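Local coordinates for protein transcriptional regulator AcuR (Rhodobacter sphaeroides 2.4.1, PDB 3BRU) that represses transcription of its own operon as a TetR-family DNA-binding regulator, probably by binding two operator sequences in the promoter, at residues A[91-96]-A[109-114]; A[102-107]-A[167-172]; A[126-131]-A[188-193]; A[154-159]-A[181-186]. All blocks are in the same frame, centred on the assembly; numbering follows the deposited sequence.

Interaction 1 (A[91-96]-A[109-114])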
loop_
_atom_site.group_PDB
_atom_site.type_symbol
_atom_site.label_atom_id
_atom_site.label_comp_id
_atom_site.label_asym_id
_atom_site.label_seq_id
_atom_site.Cartn_x
_atom_site.Cartn_y
_atom_site.Cartn_z
ATOM N N ARG A 91 -8.934 -3.365 -19.681
ATOM C CA ARG A 91 -10.029 -2.700 -20.417
ATOM C C ARG A 91 -10.389 -1.312 -19.894
ATOM O O ARG A 91 -10.854 -0.447 -20.641
ATOM C CB ARG A 91 -11.290 -3.594 -20.486
ATOM C CG ARG A 91 -11.038 -4.830 -21.324
ATOM C CD ARG A 91 -12.277 -5.353 -22.015
ATOM N NE ARG A 91 -11.955 -6.586 -22.723
ATOM C CZ ARG A 91 -12.151 -7.813 -22.235
ATOM N NH1 ARG A 91 -11.795 -8.872 -22.971
ATOM N NH2 ARG A 91 -12.706 -7.992 -21.027
ATOM N N LEU A 92 -10.203 -1.100 -18.603
ATOM C CA LEU A 92 -10.431 0.202 -18.053
ATOM C C LEU A 92 -9.303 1.171 -18.472
ATOM O O LEU A 92 -9.574 2.313 -18.837
ATOM C CB LEU A 92 -10.671 0.089 -16.548
ATOM C CG LEU A 92 -10.255 1.148 -15.530
ATOM C CD1 LEU A 92 -11.248 1.252 -14.364
ATOM C CD2 LEU A 92 -8.896 0.687 -15.011
ATOM N N LEU A 93 -8.061 0.696 -18.464
ATOM C CA LEU A 93 -6.931 1.444 -19.003
ATOM C C LEU A 93 -7.070 1.734 -20.499
ATOM O O LEU A 93 -6.606 2.765 -20.969
ATOM C CB LEU A 93 -5.602 0.700 -18.744
ATOM C CG LEU A 93 -4.952 0.719 -17.350
ATOM C CD1 LEU A 93 -3.652 -0.089 -17.316
ATOM C CD2 LEU A 93 -4.687 2.140 -16.864
ATOM N N ASP A 94 -7.657 0.811 -21.251
ATOM C CA ASP A 94 -7.850 0.987 -22.687
ATOM C C ASP A 94 -8.718 2.203 -22.951
ATOM O O ASP A 94 -8.464 2.967 -23.886
ATOM C CB ASP A 94 -8.539 -0.231 -23.297
ATOM C CG ASP A 94 -7.591 -1.411 -23.477
ATOM O OD1 ASP A 94 -6.351 -1.227 -23.345
ATOM O OD2 ASP A 94 -8.077 -2.538 -23.742
ATOM N N GLN A 95 -9.748 2.365 -22.115
ATOM C CA GLN A 95 -10.718 3.452 -22.260
ATOM C C GLN A 95 -10.011 4.800 -22.128
ATOM O O GLN A 95 -10.238 5.701 -22.946
ATOM C CB GLN A 95 -11.847 3.321 -21.240
ATOM C CG GLN A 95 -13.153 3.183 -21.889
ATOM C CD GLN A 95 -14.320 3.054 -20.915
ATOM O OE1 GLN A 95 -15.265 3.830 -20.973
ATOM N NE2 GLN A 95 -14.276 2.055 -20.050
ATOM N N ALA A 96 -9.138 4.901 -21.119
ATOM C CA ALA A 96 -8.407 6.121 -20.829
ATOM C C ALA A 96 -7.191 6.277 -21.761
ATOM O O ALA A 96 -7.145 7.206 -22.588
ATOM C CB ALA A 96 -7.998 6.162 -19.363
ATOM N N ARG A 109 -5.488 11.742 -16.270
ATOM C CA ARG A 109 -6.488 12.338 -15.373
ATOM C C ARG A 109 -7.846 11.663 -15.520
ATOM O O ARG A 109 -8.532 11.479 -14.527
ATOM C CB ARG A 109 -6.615 13.838 -15.617
ATOM C CG ARG A 109 -5.359 14.604 -15.176
ATOM C CD ARG A 109 -5.511 16.143 -15.306
ATOM N NE ARG A 109 -4.750 16.696 -16.443
ATOM C CZ ARG A 109 -5.269 17.122 -17.606
ATOM N NH1 ARG A 109 -4.465 17.607 -18.555
ATOM N NH2 ARG A 109 -6.590 17.067 -17.841
ATOM N N LEU A 110 -8.214 11.265 -16.747
ATOM C CA LEU A 110 -9.434 10.479 -16.964
ATOM C C LEU A 110 -9.412 9.131 -16.224
ATOM O O LEU A 110 -10.366 8.791 -15.556
ATOM C CB LEU A 110 -9.739 10.295 -18.457
ATOM C CG LEU A 110 -10.982 9.445 -18.770
ATOM C CD1 LEU A 110 -12.328 10.110 -18.320
ATOM C CD2 LEU A 110 -11.031 9.148 -20.227
ATOM N N PHE A 111 -8.311 8.389 -16.332
ATOM C CA PHE A 111 -8.150 7.127 -15.622
ATOM C C PHE A 111 -8.362 7.249 -14.114
ATOM O O PHE A 111 -9.101 6.454 -13.517
ATOM C CB PHE A 111 -6.795 6.467 -15.906
ATOM C CG PHE A 111 -6.396 5.482 -14.835
ATOM C CD1 PHE A 111 -6.992 4.233 -14.771
ATOM C CD2 PHE A 111 -5.470 5.834 -13.854
ATOM C CE1 PHE A 111 -6.666 3.350 -13.762
ATOM C CE2 PHE A 111 -5.133 4.964 -12.847
ATOM C CZ PHE A 111 -5.724 3.722 -12.791
ATOM N N THR A 112 -7.719 8.227 -13.498
ATOM C CA THR A 112 -7.844 8.444 -12.040
ATOM C C THR A 112 -9.233 8.911 -11.598
ATOM O O THR A 112 -9.687 8.599 -10.500
ATOM C CB THR A 112 -6.759 9.399 -11.464
ATOM O OG1 THR A 112 -6.908 10.695 -12.036
ATOM C CG2 THR A 112 -5.379 8.868 -11.739
ATOM N N ARG A 113 -9.895 9.635 -12.480
ATOM C CA ARG A 113 -11.264 10.063 -12.299
ATOM C C ARG A 113 -12.243 8.872 -12.318
ATOM O O ARG A 113 -13.075 8.730 -11.420
ATOM C CB ARG A 113 -11.568 11.102 -13.371
ATOM C CG ARG A 113 -12.900 11.802 -13.249
ATOM C CD ARG A 113 -12.810 13.201 -13.875
ATOM N NE ARG A 113 -13.991 14.050 -13.663
ATOM C CZ ARG A 113 -14.932 13.907 -12.712
ATOM N NH1 ARG A 113 -15.963 14.761 -12.681
ATOM N NH2 ARG A 113 -14.875 12.924 -11.804
HETATM N N MSE A 114 -12.110 8.031 -13.339
HETATM C CA MSE A 114 -12.806 6.751 -13.501
HETATM C C MSE A 114 -12.599 5.741 -12.388
HETATM O O MSE A 114 -13.559 5.118 -11.928
HETATM C CB MSE A 114 -12.384 6.086 -14.809
HETATM C CG MSE A 114 -12.869 6.827 -16.032
HETATM SE SE MSE A 114 -12.642 5.877 -17.727
HETATM C CE MSE A 114 -10.844 5.177 -17.488
#
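Ala96 and Phe111 meet at the centre of this contact between two helices that run roughly antiparallel, with 136° between the N-to-C directions of the two segments. Ala96 CB meets Phe111 CB at 3.7 Å, and here the backbones come nearest, the CA atoms of Ala96 and Phe111 being 5.3 Å apart. The methyl CE of Met114, a selenomethionine in this model, reaches Ala96 CB at 3.5 Å from the same helix as Phe111. The bend at chi3 (-43°) turns that CE back toward the partner helix, where it also lies 3.4 Å from Leu92 O. Two leucine methyls clasp the Phe111 ring in different ways. Leu93 CD2 sits over one face, 4.2 Å from the ring centroid and 28° off the normal, a CH-pi contact. Leu92 CD2 lies in the ring plane at its edge, 3.7 Å from Phe111 CE1. The ring is presented to both by a CG anti to the backbone N. Leu110 closes the margin, its CD2 4.1 Å from Ala96 CA. No hydrogen bond crosses between the segments; the side chains meet through apolar groups. Farther out, the Phe111 ring meets that of Trp189, and its side chain also packs on Phe185, both on helix 178-199, while Leu93 packs on Trp155 and Arg158 of helix 143-167, with Asp94 adding a salt bridge to Arg158. Helices 74-97 and 104-120, successive in the chain, thus close on each other with those two long helices packed beside them.

Interaction 2 (A[102-107]-A[167-172])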
loop_
_atom_site.group_PDB
_atom_site.type_symbol
_atom_site.label_atom_id
_atom_site.label_comp_id
_atom_site.label_asym_id
_atom_site.label_seq_id
_atom_site.Cartn_x
_atom_site.Cartn_y
_atom_site.Cartn_z
ATOM N N LEU A 102 -8.149 12.729 -26.477
ATOM C CA LEU A 102 -7.519 13.404 -25.341
ATOM C C LEU A 102 -6.007 13.531 -25.517
ATOM O O LEU A 102 -5.375 12.655 -26.125
ATOM C CB LEU A 102 -7.869 12.722 -23.992
ATOM C CG LEU A 102 -9.364 12.526 -23.632
ATOM C CD1 LEU A 102 -9.555 11.508 -22.516
ATOM C CD2 LEU A 102 -10.050 13.817 -23.275
ATOM N N ALA A 103 -5.435 14.618 -24.983
ATOM C CA ALA A 103 -3.981 14.766 -24.890
ATOM C C ALA A 103 -3.470 13.703 -23.930
ATOM O O ALA A 103 -4.218 13.239 -23.042
ATOM C CB ALA A 103 -3.626 16.153 -24.402
ATOM N N PRO A 104 -2.217 13.267 -24.112
ATOM C CA PRO A 104 -1.704 12.278 -23.157
ATOM C C PRO A 104 -1.985 12.522 -21.651
ATOM O O PRO A 104 -2.476 11.622 -20.968
ATOM C CB PRO A 104 -0.210 12.226 -23.476
ATOM C CG PRO A 104 -0.167 12.484 -24.934
ATOM C CD PRO A 104 -1.241 13.551 -25.185
ATOM N N LEU A 105 -1.717 13.710 -21.125
ATOM C CA LEU A 105 -1.901 13.890 -19.679
ATOM C C LEU A 105 -3.351 13.906 -19.263
ATOM O O LEU A 105 -3.673 13.471 -18.173
ATOM C CB LEU A 105 -1.171 15.118 -19.172
ATOM C CG LEU A 105 0.367 14.990 -19.233
ATOM C CD1 LEU A 105 0.968 16.306 -18.828
ATOM C CD2 LEU A 105 0.952 13.808 -18.389
ATOM N N ALA A 106 -4.226 14.392 -20.149
ATOM C CA ALA A 106 -5.659 14.289 -19.913
ATOM C C ALA A 106 -6.196 12.859 -19.855
ATOM O O ALA A 106 -7.165 12.614 -19.133
ATOM C CB ALA A 106 -6.474 15.159 -20.890
ATOM N N ARG A 107 -5.587 11.927 -20.601
ATOM C CA ARG A 107 -5.908 10.502 -20.486
ATOM C C ARG A 107 -5.542 9.930 -19.116
ATOM O O ARG A 107 -6.205 9.016 -18.627
ATOM C CB ARG A 107 -5.175 9.667 -21.528
ATOM C CG ARG A 107 -5.542 9.955 -22.935
ATOM C CD ARG A 107 -4.516 9.348 -23.809
ATOM N NE ARG A 107 -4.565 9.992 -25.098
ATOM C CZ ARG A 107 -3.670 9.793 -26.064
ATOM N NH1 ARG A 107 -2.660 8.954 -25.872
ATOM N NH2 ARG A 107 -3.796 10.427 -27.228
ATOM N N GLN A 167 5.796 13.603 -23.783
ATOM C CA GLN A 167 7.031 14.311 -24.148
ATOM C C GLN A 167 7.065 14.757 -25.605
ATOM O O GLN A 167 7.495 15.866 -25.901
ATOM C CB GLN A 167 8.256 13.452 -23.858
ATOM C CG GLN A 167 8.558 13.360 -22.383
ATOM C CD GLN A 167 9.865 12.680 -22.088
ATOM O OE1 GLN A 167 10.139 11.597 -22.592
ATOM N NE2 GLN A 167 10.672 13.299 -21.243
ATOM N N ALA A 168 6.604 13.878 -26.495
ATOM C CA ALA A 168 6.672 14.064 -27.943
ATOM C C ALA A 168 5.737 15.161 -28.443
ATOM O O ALA A 168 5.783 15.542 -29.608
ATOM C CB ALA A 168 6.387 12.739 -28.661
ATOM N N CYS A 169 4.902 15.669 -27.544
ATOM C CA CYS A 169 3.950 16.702 -27.864
ATOM C C CYS A 169 4.098 17.914 -26.921
ATOM O O CYS A 169 3.287 18.840 -26.961
ATOM C CB CYS A 169 2.524 16.118 -27.838
ATOM S SG CYS A 169 1.746 15.972 -26.187
ATOM N N GLY A 170 5.123 17.900 -26.072
ATOM C CA GLY A 170 5.452 19.053 -25.229
ATOM C C GLY A 170 4.752 19.208 -23.884
ATOM O O GLY A 170 4.923 20.218 -23.213
ATOM N N GLU A 171 3.983 18.204 -23.476
ATOM C CA GLU A 171 3.225 18.249 -22.214
ATOM C C GLU A 171 4.073 17.936 -20.989
ATOM O O GLU A 171 3.768 18.394 -19.880
ATOM C CB GLU A 171 2.050 17.267 -22.255
ATOM C CG GLU A 171 0.778 17.804 -22.920
ATOM C CD GLU A 171 -0.437 16.943 -22.622
ATOM O OE1 GLU A 171 -0.299 15.714 -22.649
ATOM O OE2 GLU A 171 -1.529 17.486 -22.367
ATOM N N LEU A 172 5.113 17.131 -21.212
ATOM C CA LEU A 172 6.083 16.738 -20.212
ATOM C C LEU A 172 7.437 17.260 -20.686
ATOM O O LEU A 172 7.699 17.295 -21.889
ATOM C CB LEU A 172 6.142 15.212 -20.150
ATOM C CG LEU A 172 6.129 14.411 -18.848
ATOM C CD1 LEU A 172 6.896 13.143 -19.055
ATOM C CD2 LEU A 172 6.669 15.159 -17.619
#
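Glu171 reaches Leu105 because its CG stands anti to the carbonyl carbon (chi1 -84°) and the chain then runs on extended (chi2 -165°), carrying the carboxylate to the first turn of helix 104-120. There OE1 accepts the backbone N-H of Leu105 at 2.9 Å, a nearly straight bond of 164° that arrives on the syn side of the carboxylate. OE1 also lies 3.4 Å from Pro104 N, which has no hydrogen to offer, and OE2 rests 3.2 Å from Ala103 CB. Leu105 runs past the glutamate chain in the opposite direction, its CD1 3.7 Å from Glu171 CB, and Pro104 CD touches Cys169 SG at 4.0 Å. An alanine in place of Glu171 would probably leave the Leu105 N-H without this acceptor and the helix start without the negative charge beside it. Behind the proline, Arg107 grips Leu102 O with both NE and NH2, and its NH1 makes a salt bridge to Glu165. Gly170, at positive phi, is the C-prime residue of a Schellman motif that ends helix 143-167. The arrangement is thus a helix C-terminal turn set against a helix N-terminus, whose first-turn N-H is met by the carboxylate of the residue just after that turn.

Interaction 3 (A[126-131]-A[188-193])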
loop_
_atom_site.group_PDB
_atom_site.type_symbol
_atom_site.label_atom_id
_atom_site.label_comp_id
_atom_site.label_asym_id
_atom_site.label_seq_id
_atom_site.Cartn_x
_atom_site.Cartn_y
_atom_site.Cartn_z
ATOM N N ARG A 126 -13.702 -1.036 -1.370
ATOM C CA ARG A 126 -12.994 -1.945 -2.247
ATOM C C ARG A 126 -11.838 -1.265 -2.945
ATOM O O ARG A 126 -11.988 -0.212 -3.603
ATOM C CB ARG A 126 -13.936 -2.532 -3.289
ATOM C CG ARG A 126 -14.995 -3.471 -2.730
ATOM C CD ARG A 126 -15.813 -4.082 -3.881
ATOM N NE ARG A 126 -16.992 -4.724 -3.319
ATOM C CZ ARG A 126 -18.070 -5.041 -4.027
ATOM N NH1 ARG A 126 -18.108 -4.779 -5.330
ATOM N NH2 ARG A 126 -19.111 -5.609 -3.429
ATOM N N GLY A 127 -10.674 -1.886 -2.817
ATOM C CA GLY A 127 -9.464 -1.325 -3.372
ATOM C C GLY A 127 -8.957 -2.102 -4.557
ATOM O O GLY A 127 -9.724 -2.748 -5.294
ATOM N N CYS A 128 -7.641 -2.036 -4.734
ATOM C CA CYS A 128 -6.985 -2.735 -5.802
ATOM C C CYS A 128 -6.662 -4.153 -5.316
ATOM O O CYS A 128 -6.093 -4.330 -4.241
ATOM C CB CYS A 128 -5.723 -1.985 -6.216
ATOM S SG CYS A 128 -4.937 -2.786 -7.606
ATOM N N LEU A 129 -7.031 -5.153 -6.104
ATOM C CA LEU A 129 -6.680 -6.540 -5.794
ATOM C C LEU A 129 -5.161 -6.740 -5.698
ATOM O O LEU A 129 -4.664 -7.432 -4.816
ATOM C CB LEU A 129 -7.257 -7.500 -6.848
ATOM C CG LEU A 129 -6.816 -8.937 -6.611
ATOM C CD1 LEU A 129 -7.590 -9.484 -5.445
ATOM C CD2 LEU A 129 -7.011 -9.806 -7.812
ATOM N N VAL A 130 -4.443 -6.131 -6.636
ATOM C CA VAL A 130 -3.009 -6.268 -6.734
ATOM C C VAL A 130 -2.277 -5.602 -5.575
ATOM O O VAL A 130 -1.244 -6.094 -5.084
ATOM C CB VAL A 130 -2.528 -5.772 -8.127
ATOM C CG1 VAL A 130 -0.997 -5.611 -8.179
ATOM C CG2 VAL A 130 -3.036 -6.735 -9.205
ATOM N N GLY A 131 -2.815 -4.478 -5.134
ATOM C CA GLY A 131 -2.271 -3.792 -3.968
ATOM C C GLY A 131 -2.574 -4.569 -2.715
ATOM O O GLY A 131 -1.678 -4.739 -1.869
ATOM N N GLY A 188 2.825 5.472 -6.007
ATOM C CA GLY A 188 2.016 6.439 -5.277
ATOM C C GLY A 188 0.528 6.190 -5.341
ATOM O O GLY A 188 -0.182 6.343 -4.327
ATOM N N TRP A 189 0.055 5.786 -6.521
ATOM C CA TRP A 189 -1.382 5.483 -6.723
ATOM C C TRP A 189 -1.908 4.301 -5.913
ATOM O O TRP A 189 -2.992 4.329 -5.413
ATOM C CB TRP A 189 -1.647 5.282 -8.206
ATOM C CG TRP A 189 -3.042 5.006 -8.557
ATOM C CD1 TRP A 189 -3.531 3.845 -9.056
ATOM C CD2 TRP A 189 -4.148 5.903 -8.448
ATOM N NE1 TRP A 189 -4.887 3.956 -9.285
ATOM C CE2 TRP A 189 -5.292 5.212 -8.910
ATOM C CE3 TRP A 189 -4.297 7.217 -7.972
ATOM C CZ2 TRP A 189 -6.573 5.802 -8.941
ATOM C CZ3 TRP A 189 -5.572 7.805 -8.002
ATOM C CH2 TRP A 189 -6.690 7.091 -8.482
ATOM N N GLU A 190 -1.118 3.251 -5.790
ATOM C CA GLU A 190 -1.478 2.137 -4.909
ATOM C C GLU A 190 -1.546 2.554 -3.424
ATOM O O GLU A 190 -2.370 2.015 -2.659
ATOM C CB GLU A 190 -0.511 0.955 -5.101
ATOM C CG GLU A 190 -0.694 0.172 -6.393
ATOM C CD GLU A 190 -2.039 -0.589 -6.489
ATOM O OE1 GLU A 190 -2.689 -0.885 -5.443
ATOM O OE2 GLU A 190 -2.464 -0.885 -7.631
ATOM N N GLY A 191 -0.694 3.505 -3.025
ATOM C CA GLY A 191 -0.671 3.998 -1.653
ATOM C C GLY A 191 -1.816 4.946 -1.388
ATOM O O GLY A 191 -2.323 5.021 -0.255
ATOM N N ALA A 192 -2.209 5.709 -2.422
ATOM C CA ALA A 192 -3.417 6.556 -2.370
ATOM C C ALA A 192 -4.699 5.694 -2.226
ATOM O O ALA A 192 -5.569 5.998 -1.418
ATOM C CB ALA A 192 -3.487 7.471 -3.587
ATOM N N ILE A 193 -4.790 4.608 -2.996
ATOM C CA ILE A 193 -5.890 3.657 -2.854
ATOM C C ILE A 193 -5.941 3.020 -1.466
ATOM O O ILE A 193 -7.015 2.945 -0.864
ATOM C CB ILE A 193 -5.896 2.599 -3.945
ATOM C CG1 ILE A 193 -6.394 3.209 -5.250
ATOM C CG2 ILE A 193 -6.849 1.438 -3.578
ATOM C CD1 ILE A 193 -5.827 2.481 -6.436
#
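Cys128 is the N-cap of the short helix 129-135 and meets Glu190, midway along helix 178-199, in the interior of the C-terminal domain, which in TetR-family proteins usually binds the ligand. Its SG, anti to the backbone N (chi1 -177°), takes a weak capping bond from Gly131 N at 3.7 Å. The same sulphur lies 3.1 Å from Glu190 OE2. A bend at chi2 (-66°) swings the glutamate CD toward the cap; of its oxygens, OE1 sits 3.3 Å from Gly131 CA and equally far from Cys128 CB. Gly131 has no side chain, and a CB there would run into OE1. One turn along, Ile193 CG2 packs 3.8 Å from Gly127 CA and 3.7 Å from Cys128 N, giving the loop before the helix an apolar seat. Tyr85 and Trp155 also press on Cys128, and Trp155 touches Glu190 as well. Gly127 joins the segment to helix 31-45 of the DNA-binding domain through a backbone bond to Thr44. The carboxylate is buried next to a helix N-terminus, whose dipole would tend to stabilise a negative charge, whereas the apolar surroundings would tend to raise its pKa; OE2 has no clear hydrogen-bonding partner in the model.

Interaction 4 (A[154-159]-A[181-186])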
loop_
_atom_site.group_PDB
_atom_site.type_symbol
_atom_site.label_atom_id
_atom_site.label_comp_id
_atom_site.label_asym_id
_atom_site.label_seq_id
_atom_site.Cartn_x
_atom_site.Cartn_y
_atom_site.Cartn_z
ATOM N N THR A 154 3.206 -4.414 -16.220
ATOM C CA THR A 154 2.383 -4.125 -17.390
ATOM C C THR A 154 1.779 -2.734 -17.326
ATOM O O THR A 154 1.852 -1.969 -18.299
ATOM C CB THR A 154 1.247 -5.180 -17.589
ATOM O OG1 THR A 154 1.860 -6.451 -17.815
ATOM C CG2 THR A 154 0.326 -4.840 -18.815
ATOM N N TRP A 155 1.181 -2.409 -16.180
ATOM C CA TRP A 155 0.599 -1.108 -15.971
ATOM C C TRP A 155 1.628 0.010 -16.158
ATOM O O TRP A 155 1.326 1.048 -16.801
ATOM C CB TRP A 155 -0.026 -1.049 -14.603
ATOM C CG TRP A 155 -1.181 -2.000 -14.407
ATOM C CD1 TRP A 155 -1.883 -2.695 -15.379
ATOM C CD2 TRP A 155 -1.796 -2.339 -13.159
ATOM N NE1 TRP A 155 -2.877 -3.454 -14.796
ATOM C CE2 TRP A 155 -2.852 -3.251 -13.441
ATOM C CE3 TRP A 155 -1.558 -1.958 -11.818
ATOM C CZ2 TRP A 155 -3.656 -3.800 -12.430
ATOM C CZ3 TRP A 155 -2.367 -2.497 -10.810
ATOM C CH2 TRP A 155 -3.403 -3.405 -11.122
ATOM N N GLN A 156 2.826 -0.200 -15.602
ATOM C CA GLN A 156 3.942 0.728 -15.709
ATOM C C GLN A 156 4.425 0.922 -17.144
ATOM O O GLN A 156 4.690 2.037 -17.549
ATOM C CB GLN A 156 5.108 0.252 -14.815
ATOM C CG GLN A 156 4.908 0.547 -13.341
ATOM C CD GLN A 156 5.971 -0.069 -12.423
ATOM O OE1 GLN A 156 5.781 -0.095 -11.208
ATOM N NE2 GLN A 156 7.071 -0.582 -12.994
ATOM N N ARG A 157 4.527 -0.154 -17.911
ATOM C CA ARG A 157 4.895 -0.068 -19.337
ATOM C C ARG A 157 3.872 0.733 -20.160
ATOM O O ARG A 157 4.238 1.468 -21.091
ATOM C CB ARG A 157 4.978 -1.463 -19.947
ATOM C CG ARG A 157 6.343 -1.959 -20.180
ATOM C CD ARG A 157 6.331 -3.353 -20.875
ATOM N NE ARG A 157 6.077 -4.431 -19.914
ATOM C CZ ARG A 157 4.989 -5.199 -19.912
ATOM N NH1 ARG A 157 4.026 -5.060 -20.851
ATOM N NH2 ARG A 157 4.867 -6.116 -18.962
ATOM N N ARG A 158 2.587 0.571 -19.855
ATOM C CA ARG A 158 1.563 1.308 -20.601
ATOM C C ARG A 158 1.647 2.804 -20.275
ATOM O O ARG A 158 1.490 3.648 -21.149
ATOM C CB ARG A 158 0.165 0.767 -20.303
ATOM C CG ARG A 158 -0.036 -0.656 -20.776
ATOM C CD ARG A 158 -1.497 -1.071 -20.592
ATOM N NE ARG A 158 -2.377 -0.366 -21.526
ATOM C CZ ARG A 158 -3.658 -0.675 -21.759
ATOM N NH1 ARG A 158 -4.251 -1.689 -21.115
ATOM N NH2 ARG A 158 -4.339 0.028 -22.656
ATOM N N THR A 159 1.942 3.099 -19.009
ATOM C CA THR A 159 2.011 4.453 -18.476
ATOM C C THR A 159 3.252 5.212 -18.971
ATOM O O THR A 159 3.138 6.378 -19.321
ATOM C CB THR A 159 1.916 4.408 -16.944
ATOM O OG1 THR A 159 0.766 3.631 -16.614
ATOM C CG2 THR A 159 1.773 5.787 -16.313
ATOM N N LEU A 181 9.091 7.971 -13.908
ATOM C CA LEU A 181 7.840 8.637 -13.573
ATOM C C LEU A 181 6.644 7.646 -13.556
ATOM O O LEU A 181 5.811 7.674 -12.634
ATOM C CB LEU A 181 7.629 9.787 -14.538
ATOM C CG LEU A 181 6.779 10.910 -13.964
ATOM C CD1 LEU A 181 7.433 11.498 -12.735
ATOM C CD2 LEU A 181 6.556 11.941 -15.057
ATOM N N ALA A 182 6.612 6.725 -14.517
ATOM C CA ALA A 182 5.572 5.684 -14.555
ATOM C C ALA A 182 5.624 4.811 -13.300
ATOM O O ALA A 182 4.588 4.430 -12.776
ATOM C CB ALA A 182 5.700 4.822 -15.815
ATOM N N GLU A 183 6.847 4.484 -12.839
ATOM C CA GLU A 183 7.010 3.687 -11.674
ATOM C C GLU A 183 6.597 4.494 -10.454
ATOM O O GLU A 183 5.886 3.979 -9.591
ATOM C CB GLU A 183 8.444 3.162 -11.526
ATOM C CG GLU A 183 8.545 2.197 -10.338
ATOM C CD GLU A 183 9.936 1.652 -10.096
ATOM O OE1 GLU A 183 10.897 2.165 -10.720
ATOM O OE2 GLU A 183 10.073 0.722 -9.265
ATOM N N ALA A 184 7.042 5.745 -10.363
ATOM C CA ALA A 184 6.612 6.576 -9.245
ATOM C C ALA A 184 5.089 6.770 -9.225
ATOM O O ALA A 184 4.513 6.676 -8.153
ATOM C CB ALA A 184 7.329 7.900 -9.216
ATOM N N PHE A 185 4.435 6.989 -10.388
ATOM C CA PHE A 185 2.957 7.011 -10.447
ATOM C C PHE A 185 2.293 5.767 -9.813
ATOM O O PHE A 185 1.405 5.913 -8.976
ATOM C CB PHE A 185 2.384 7.209 -11.872
ATOM C CG PHE A 185 0.863 7.268 -11.900
ATOM C CD1 PHE A 185 0.201 8.468 -11.677
ATOM C CD2 PHE A 185 0.099 6.117 -12.053
ATOM C CE1 PHE A 185 -1.210 8.527 -11.656
ATOM C CE2 PHE A 185 -1.306 6.163 -12.016
ATOM C CZ PHE A 185 -1.960 7.379 -11.824
ATOM N N TRP A 186 2.707 4.565 -10.216
ATOM C CA TRP A 186 2.076 3.338 -9.707
ATOM C C TRP A 186 2.383 3.025 -8.235
ATOM O O TRP A 186 1.497 2.510 -7.503
ATOM C CB TRP A 186 2.300 2.132 -10.657
ATOM C CG TRP A 186 1.400 2.298 -11.866
ATOM C CD1 TRP A 186 1.752 2.799 -13.081
ATOM C CD2 TRP A 186 -0.020 2.068 -11.915
ATOM N NE1 TRP A 186 0.633 2.888 -13.902
ATOM C CE2 TRP A 186 -0.462 2.447 -13.207
ATOM C CE3 TRP A 186 -0.964 1.573 -10.987
ATOM C CZ2 TRP A 186 -1.801 2.316 -13.614
ATOM C CZ3 TRP A 186 -2.300 1.469 -11.382
ATOM C CH2 TRP A 186 -2.699 1.834 -12.686
#
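Trp186 and Thr159 form the tight end of this contact: the indole NE1 gives a hydrogen bond to Thr159 OG1 at 2.8 Å, nearly straight (172°) and lying in the ring plane. OG1, which stands anti to the carbonyl carbon and beside the backbone N, in turn donates to Trp155 O at 2.6 Å, one turn back in its own helix, so the hydroxyl relays between indole and backbone. Trp155 lies over one face of the Trp186 ring, its CB 4.0 Å from the centroid of the six-membered ring. The two indoles meet obliquely, planes at 38°, with Trp155 CE3 3.5 Å from Trp186 CZ3, while Phe185 lies against the opposite face of Trp186. Ala182 CB fits close to Gln156 O, at 3.4 Å. A leucine in place of Trp186 would probably leave Thr159 OG1 without its indole donor and open a gap against Trp155. The segments cross at 129° where helices 143-167 and 178-199 pack together; in TetR-family repressors two such long C-terminal helices commonly build the dimer interface, and here the second subunit reaches this contact. On that looser side Gln156 crosses Glu183, with Gln156 OE1 3.7 Å from Glu183 CG. Their polar ends look to the second subunit instead: Gln156 OE1 accepts from Arg195 of that chain, and Glu183 OE1 bonds to its Ser207 OG.

How the interactions relate
Following the chain from the N terminus, interaction 1 closes first, a short hairpin of helices 74-97 and 104-120. Interaction 2 opens within that hairpin, at 102-107, and closes only at 167-172, so the two cross; it ties the start of helix 104-120 to the far end of helix 143-167. Interaction 3 opens at 126-131, inside the span of interaction 2, and closes beyond it on helix 178-199, so these cross too. Interaction 4 falls wholly within the span of interaction 3 but crosses interaction 2. Phe111 touches Trp186, linking interactions 1 and 4, and Leu172 touches Leu181, linking 2 and 4; interactions 3 and 4 both touch the second subunit.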